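Inositol 2-dehydrogenase/D-chiro-inositol 3-dehydrogenase (Lactobacillus casei, PDB 4MIY) oxidises myo-inositol and D-chiro-inositol to the corresponding keto-inositols, using NAD+ as the hydride acceptor. Local coordinates at residues A[303-313]-A[329-338]. Numbering follows the deposited sequence.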
ATOM      1  N   SER A 303      22.793  25.585   9.678  1.00 17.74           N
ATOM      2  CA  SER A 303      23.836  26.499  10.076  1.00 17.76           C
ATOM      3  C   SER A 303      24.527  26.092  11.361  1.00 19.91           C
ATOM      4  O   SER A 303      24.251  25.080  11.937  1.00 18.48           O
ATOM      5  CB  SER A 303      23.246  27.880  10.262  1.00 19.35           C
ATOM      6  OG  SER A 303      22.427  27.910  11.390  1.00 20.64           O
ATOM      7  N   ALA A 304      25.423  26.944  11.806  1.00 19.93           N
ATOM      8  CA  ALA A 304      26.097  26.695  13.044  1.00 21.24           C
ATOM      9  C   ALA A 304      25.119  26.813  14.175  1.00 19.31           C
ATOM     10  O   ALA A 304      25.263  26.141  15.159  1.00 20.44           O
ATOM     11  CB  ALA A 304      27.250  27.648  13.233  1.00 22.38           C
ATOM     12  N   TRP A 305      24.120  27.647  14.035  1.00 20.30           N
ATOM     13  CA  TRP A 305      23.099  27.692  15.040  1.00 23.37           C
ATOM     14  C   TRP A 305      22.380  26.330  15.150  1.00 22.57           C
ATOM     15  O   TRP A 305      22.134  25.858  16.219  1.00 21.52           O
ATOM     16  CB  TRP A 305      22.101  28.808  14.794  1.00 26.90           C
ATOM     17  CG  TRP A 305      21.180  29.027  15.923  1.00 27.84           C
ATOM     18  CD1 TRP A 305      19.900  28.672  16.006  1.00 30.75           C
ATOM     19  CD2 TRP A 305      21.506  29.649  17.149  1.00 33.91           C
ATOM     20  NE1 TRP A 305      19.385  29.040  17.207  1.00 34.69           N
ATOM     21  CE2 TRP A 305      20.368  29.635  17.931  1.00 33.73           C
ATOM     22  CE3 TRP A 305      22.658  30.222  17.655  1.00 34.25           C
ATOM     23  CZ2 TRP A 305      20.339  30.180  19.196  1.00 38.56           C
ATOM     24  CZ3 TRP A 305      22.622  30.769  18.914  1.00 36.69           C
ATOM     25  CH2 TRP A 305      21.486  30.730  19.666  1.00 36.77           C
ATOM     26  N   ASP A 306      22.003  25.762  14.017  1.00 20.24           N
ATOM     27  CA  ASP A 306      21.450  24.416  13.983  1.00 20.18           C
ATOM     28  C   ASP A 306      22.377  23.419  14.635  1.00 19.31           C
ATOM     29  O   ASP A 306      21.960  22.574  15.352  1.00 18.39           O
ATOM     30  CB  ASP A 306      21.138  24.015  12.539  1.00 17.52           C
ATOM     31  CG  ASP A 306      20.014  24.829  11.944  1.00 20.61           C
ATOM     32  OD1 ASP A 306      18.948  24.893  12.545  1.00 21.18           O
ATOM     33  OD2 ASP A 306      20.213  25.391  10.893  1.00 19.24           O
ATOM     34  N   GLY A 307      23.651  23.538  14.386  1.00 19.35           N
ATOM     35  CA  GLY A 307      24.610  22.700  15.046  1.00 19.60           C
ATOM     36  C   GLY A 307      24.640  22.860  16.552  1.00 22.35           C
ATOM     37  O   GLY A 307      24.791  21.914  17.266  1.00 21.12           O
ATOM     38  N   TYR A 308      24.461  24.074  16.996  1.00 20.81           N
ATOM     39  CA  TYR A 308      24.397  24.360  18.395  1.00 20.43           C
ATOM     40  C   TYR A 308      23.147  23.798  19.051  1.00 21.19           C
ATOM     41  O   TYR A 308      23.209  23.219  20.090  1.00 20.44           O
ATOM     42  CB  TYR A 308      24.541  25.870  18.576  1.00 24.02           C
ATOM     43  CG  TYR A 308      24.589  26.423  19.980  1.00 26.66           C
ATOM     44  CD1 TYR A 308      25.438  25.937  20.919  1.00 29.20           C
ATOM     45  CD2 TYR A 308      23.777  27.463  20.323  1.00 27.82           C
ATOM     46  CE1 TYR A 308      25.475  26.494  22.179  1.00 30.49           C
ATOM     47  CE2 TYR A 308      23.815  28.018  21.528  1.00 29.35           C
ATOM     48  CZ  TYR A 308      24.646  27.525  22.472  1.00 31.73           C
ATOM     49  OH  TYR A 308      24.626  28.109  23.721  1.00 33.30           O
ATOM     50  N   ILE A 309      22.010  23.952  18.408  1.00 21.45           N
ATOM     51  CA  ILE A 309      20.800  23.343  18.894  1.00 20.64           C
ATOM     52  C   ILE A 309      20.982  21.841  19.030  1.00 18.58           C
ATOM     53  O   ILE A 309      20.572  21.262  19.990  1.00 18.44           O
ATOM     54  CB  ILE A 309      19.640  23.607  17.969  1.00 19.06           C
ATOM     55  CG1 ILE A 309      19.285  25.085  17.976  1.00 21.27           C
ATOM     56  CG2 ILE A 309      18.433  22.794  18.374  1.00 19.51           C
ATOM     57  CD1 ILE A 309      18.439  25.488  16.816  1.00 28.14           C
ATOM     58  N   ALA A 310      21.627  21.238  18.074  1.00 17.97           N
ATOM     59  CA  ALA A 310      21.771  19.815  18.096  1.00 17.29           C
ATOM     60  C   ALA A 310      22.713  19.390  19.212  1.00 18.86           C
ATOM     61  O   ALA A 310      22.447  18.454  19.894  1.00 17.82           O
ATOM     62  CB  ALA A 310      22.257  19.316  16.779  1.00 18.53           C
ATOM     63  N   ALA A 311      23.786  20.144  19.378  1.00 19.48           N
ATOM     64  CA  ALA A 311      24.728  19.896  20.444  1.00 22.41           C
ATOM     65  C   ALA A 311      24.129  19.984  21.839  1.00 21.20           C
ATOM     66  O   ALA A 311      24.381  19.151  22.649  1.00 20.14           O
ATOM     67  CB  ALA A 311      25.909  20.799  20.308  1.00 20.64           C
ATOM     68  N   ILE A 312      23.307  20.987  22.065  1.00 17.38           N
ATOM     69  CA  ILE A 312      22.630  21.167  23.344  1.00 18.56           C
ATOM     70  C   ILE A 312      21.678  20.004  23.611  1.00 21.94           C
ATOM     71  O   ILE A 312      21.605  19.477  24.690  1.00 20.67           O
ATOM     72  CB  ILE A 312      21.857  22.474  23.342  1.00 19.13           C
ATOM     73  CG1 ILE A 312      22.818  23.657  23.327  1.00 25.25           C
ATOM     74  CG2 ILE A 312      20.934  22.577  24.518  1.00 25.60           C
ATOM     75  CD1 ILE A 312      22.160  24.897  23.016  1.00 25.21           C
ATOM     76  N   THR A 313      20.924  19.644  22.592  1.00 18.86           N
ATOM     77  CA  THR A 313      19.925  18.617  22.724  1.00 20.05           C
ATOM     78  C   THR A 313      20.577  17.255  22.929  1.00 16.38           C
ATOM     79  O   THR A 313      20.139  16.478  23.716  1.00 17.84           O
ATOM     80  CB  THR A 313      19.008  18.645  21.511  1.00 16.31           C
ATOM     81  OG1 THR A 313      18.393  19.916  21.412  1.00 19.13           O
ATOM     82  CG2 THR A 313      17.942  17.615  21.633  1.00 16.18           C
ATOM     83  N   ILE A 329      15.400  21.718  28.244  1.00 20.90           N
ATOM     84  CA  ILE A 329      16.147  22.395  27.200  1.00 23.08           C
ATOM     85  C   ILE A 329      15.614  23.814  27.016  1.00 22.00           C
ATOM     86  O   ILE A 329      14.448  24.036  26.905  1.00 22.36           O
ATOM     87  CB  ILE A 329      15.988  21.669  25.846  1.00 19.82           C
ATOM     88  CG1 ILE A 329      16.653  20.319  25.873  1.00 20.34           C
ATOM     89  CG2 ILE A 329      16.590  22.481  24.744  1.00 21.44           C
ATOM     90  CD1 ILE A 329      16.208  19.455  24.745  1.00 19.83           C
ATOM     91  N   ASN A 330      16.521  24.770  26.979  0.80 22.31           N
ATOM     92  CA  ASN A 330      16.151  26.159  26.834  0.80 26.46           C
ATOM     93  C   ASN A 330      17.096  26.780  25.877  0.80 29.51           C
ATOM     94  O   ASN A 330      18.165  27.122  26.229  0.80 32.82           O
ATOM     95  CB  ASN A 330      16.289  26.879  28.162  0.80 28.81           C
ATOM     96  CG  ASN A 330      15.832  28.273  28.094  0.80 38.73           C
ATOM     97  OD1 ASN A 330      14.985  28.621  27.279  0.80 38.41           O
ATOM     98  ND2 ASN A 330      16.367  29.103  28.968  0.80 42.02           N
ATOM     99  N   VAL A 331      16.691  26.917  24.655  1.00 31.52           N
ATOM    100  CA  VAL A 331      17.622  27.418  23.696  1.00 38.64           C
ATOM    101  C   VAL A 331      17.353  28.876  23.469  1.00 39.22           C
ATOM    102  O   VAL A 331      16.209  29.290  23.408  1.00 40.56           O
ATOM    103  CB  VAL A 331      17.502  26.665  22.413  1.00 38.85           C
ATOM    104  CG1 VAL A 331      18.081  25.304  22.612  1.00 32.09           C
ATOM    105  CG2 VAL A 331      16.074  26.565  22.034  1.00 37.55           C
ATOM    106  N   ALA A 332      18.425  29.646  23.372  1.00 43.11           N
ATOM    107  CA  ALA A 332      18.282  31.087  23.245  1.00 45.00           C
ATOM    108  C   ALA A 332      17.686  31.417  21.920  1.00 47.04           C
ATOM    109  O   ALA A 332      17.820  30.673  20.970  1.00 43.46           O
ATOM    110  CB  ALA A 332      19.584  31.788  23.412  1.00 44.27           C
ATOM    111  N   GLY A 333      17.023  32.544  21.877  1.00 47.79           N
ATOM    112  CA  GLY A 333      16.425  33.003  20.658  1.00 47.63           C
ATOM    113  C   GLY A 333      17.504  33.186  19.614  1.00 45.23           C
ATOM    114  O   GLY A 333      18.598  33.601  19.935  1.00 46.07           O
ATOM    115  N   THR A 334      17.172  32.855  18.382  0.85 41.63           N
ATOM    116  CA  THR A 334      18.143  32.789  17.326  0.85 43.49           C
ATOM    117  C   THR A 334      18.639  34.168  16.941  0.85 44.51           C
ATOM    118  O   THR A 334      17.851  35.021  16.656  0.85 48.89           O
ATOM    119  CB  THR A 334      17.478  32.259  16.119  0.85 42.57           C
ATOM    120  OG1 THR A 334      16.517  31.270  16.491  0.85 45.57           O
ATOM    121  CG2 THR A 334      18.485  31.645  15.234  0.85 41.35           C
ATOM    122  N   PRO A 335      19.944  34.375  16.939  1.00 43.75           N
ATOM    123  CA  PRO A 335      20.434  35.647  16.436  1.00 41.58           C
ATOM    124  C   PRO A 335      19.900  35.915  15.059  1.00 44.92           C
ATOM    125  O   PRO A 335      19.812  34.988  14.277  1.00 43.47           O
ATOM    126  CB  PRO A 335      21.915  35.389  16.327  1.00 40.37           C
ATOM    127  CG  PRO A 335      22.195  34.473  17.389  1.00 43.12           C
ATOM    128  CD  PRO A 335      21.049  33.524  17.371  1.00 39.39           C
ATOM    129  N   THR A 336      19.570  37.165  14.739  0.82 45.42           N
ATOM    130  CA  THR A 336      19.009  37.440  13.424  0.82 44.08           C
ATOM    131  C   THR A 336      19.982  37.030  12.306  0.82 41.23           C
ATOM    132  O   THR A 336      19.581  36.722  11.206  0.82 42.53           O
ATOM    133  CB  THR A 336      18.494  38.942  13.213  0.82 44.88           C
ATOM    134  OG1 THR A 336      17.782  39.428  14.356  0.82 47.04           O
ATOM    135  CG2 THR A 336      17.560  38.979  12.080  0.82 45.20           C
ATOM    136  N   PHE A 337      21.253  36.995  12.635  1.00 40.30           N
ATOM    137  CA  PHE A 337      22.302  36.561  11.744  1.00 37.78           C
ATOM    138  C   PHE A 337      21.995  35.176  11.133  1.00 41.80           C
ATOM    139  O   PHE A 337      22.457  34.864  10.044  1.00 36.83           O
ATOM    140  CB  PHE A 337      23.574  36.560  12.559  1.00 34.61           C
ATOM    141  CG  PHE A 337      24.819  36.125  11.832  1.00 36.00           C
ATOM    142  CD1 PHE A 337      25.177  34.807  11.756  1.00 29.95           C
ATOM    143  CD2 PHE A 337      25.669  37.043  11.287  1.00 36.13           C
ATOM    144  CE1 PHE A 337      26.291  34.446  11.136  1.00 28.91           C
ATOM    145  CE2 PHE A 337      26.786  36.664  10.692  1.00 31.28           C
ATOM    146  CZ  PHE A 337      27.102  35.376  10.613  1.00 33.94           C
ATOM    147  N   TYR A 338      21.173  34.387  11.823  1.00 40.39           N
ATOM    148  CA  TYR A 338      20.916  32.993  11.457  1.00 39.21           C
ATOM    149  C   TYR A 338      19.488  32.737  10.952  1.00 43.35           C
ATOM    150  O   TYR A 338      19.005  31.634  10.983  1.00 44.53           O
ATOM    151  CB  TYR A 338      21.272  32.042  12.633  1.00 34.90           C
ATOM    152  CG  TYR A 338      22.764  31.879  12.944  1.00 29.78           C
ATOM    153  CD1 TYR A 338      23.590  31.185  12.100  1.00 26.07           C
ATOM    154  CD2 TYR A 338      23.333  32.380  14.103  1.00 31.44           C
ATOM    155  CE1 TYR A 338      24.912  31.004  12.369  1.00 24.11           C
ATOM    156  CE2 TYR A 338      24.662  32.201  14.372  1.00 28.31           C
ATOM    157  CZ  TYR A 338      25.464  31.526  13.495  1.00 26.76           C
ATOM    158  OH  TYR A 338      26.775  31.314  13.683  1.00 26.74           O
TER
HETATM  159  O   HOH W   1      20.204  28.920  11.366  1.00 32.40           O
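W305 reaches from the first turn of helix 304-323 into the C-terminal tail, meeting Y338 at its base and A332 at its far rim. Its CB rests over one face of the Y338 ring, 3.6 Å from Y338 CG, while F337 CD1 lies over the other face; the Y338 hydroxyl is hydrogen-bonded to E113. With CG anti to the backbone N (chi1 -170°), the indole lies with one face against T334 and P335. There T334 CG2 sits 3.4 Å from W305 CD1 and makes a CH-pi contact with the five-membered ring. P335 CD does the same for the six-membered ring, 10° off its normal and 3.5 Å from W305 CZ3; Y308 CD2 backs the opposite face. At the edge, W305 CZ2 comes within 3.1 Å of A332 O, near the ring plane. Cutting W305 back to alanine would keep CB on Y338 but is likely to leave T334 CG2 and P335 CD without their ring face. Farther along, I312 CD1 meets V331 CG1 at 4.1 Å. The tail runs antiparallel to the helix, extended to P335, then turns through 3-10 segment 336-337 to the S303-D306 capping box, beside Rossmann-domain helix 103-113, consistent with a two-domain Gfo/Idh/MocA-type dehydrogenase.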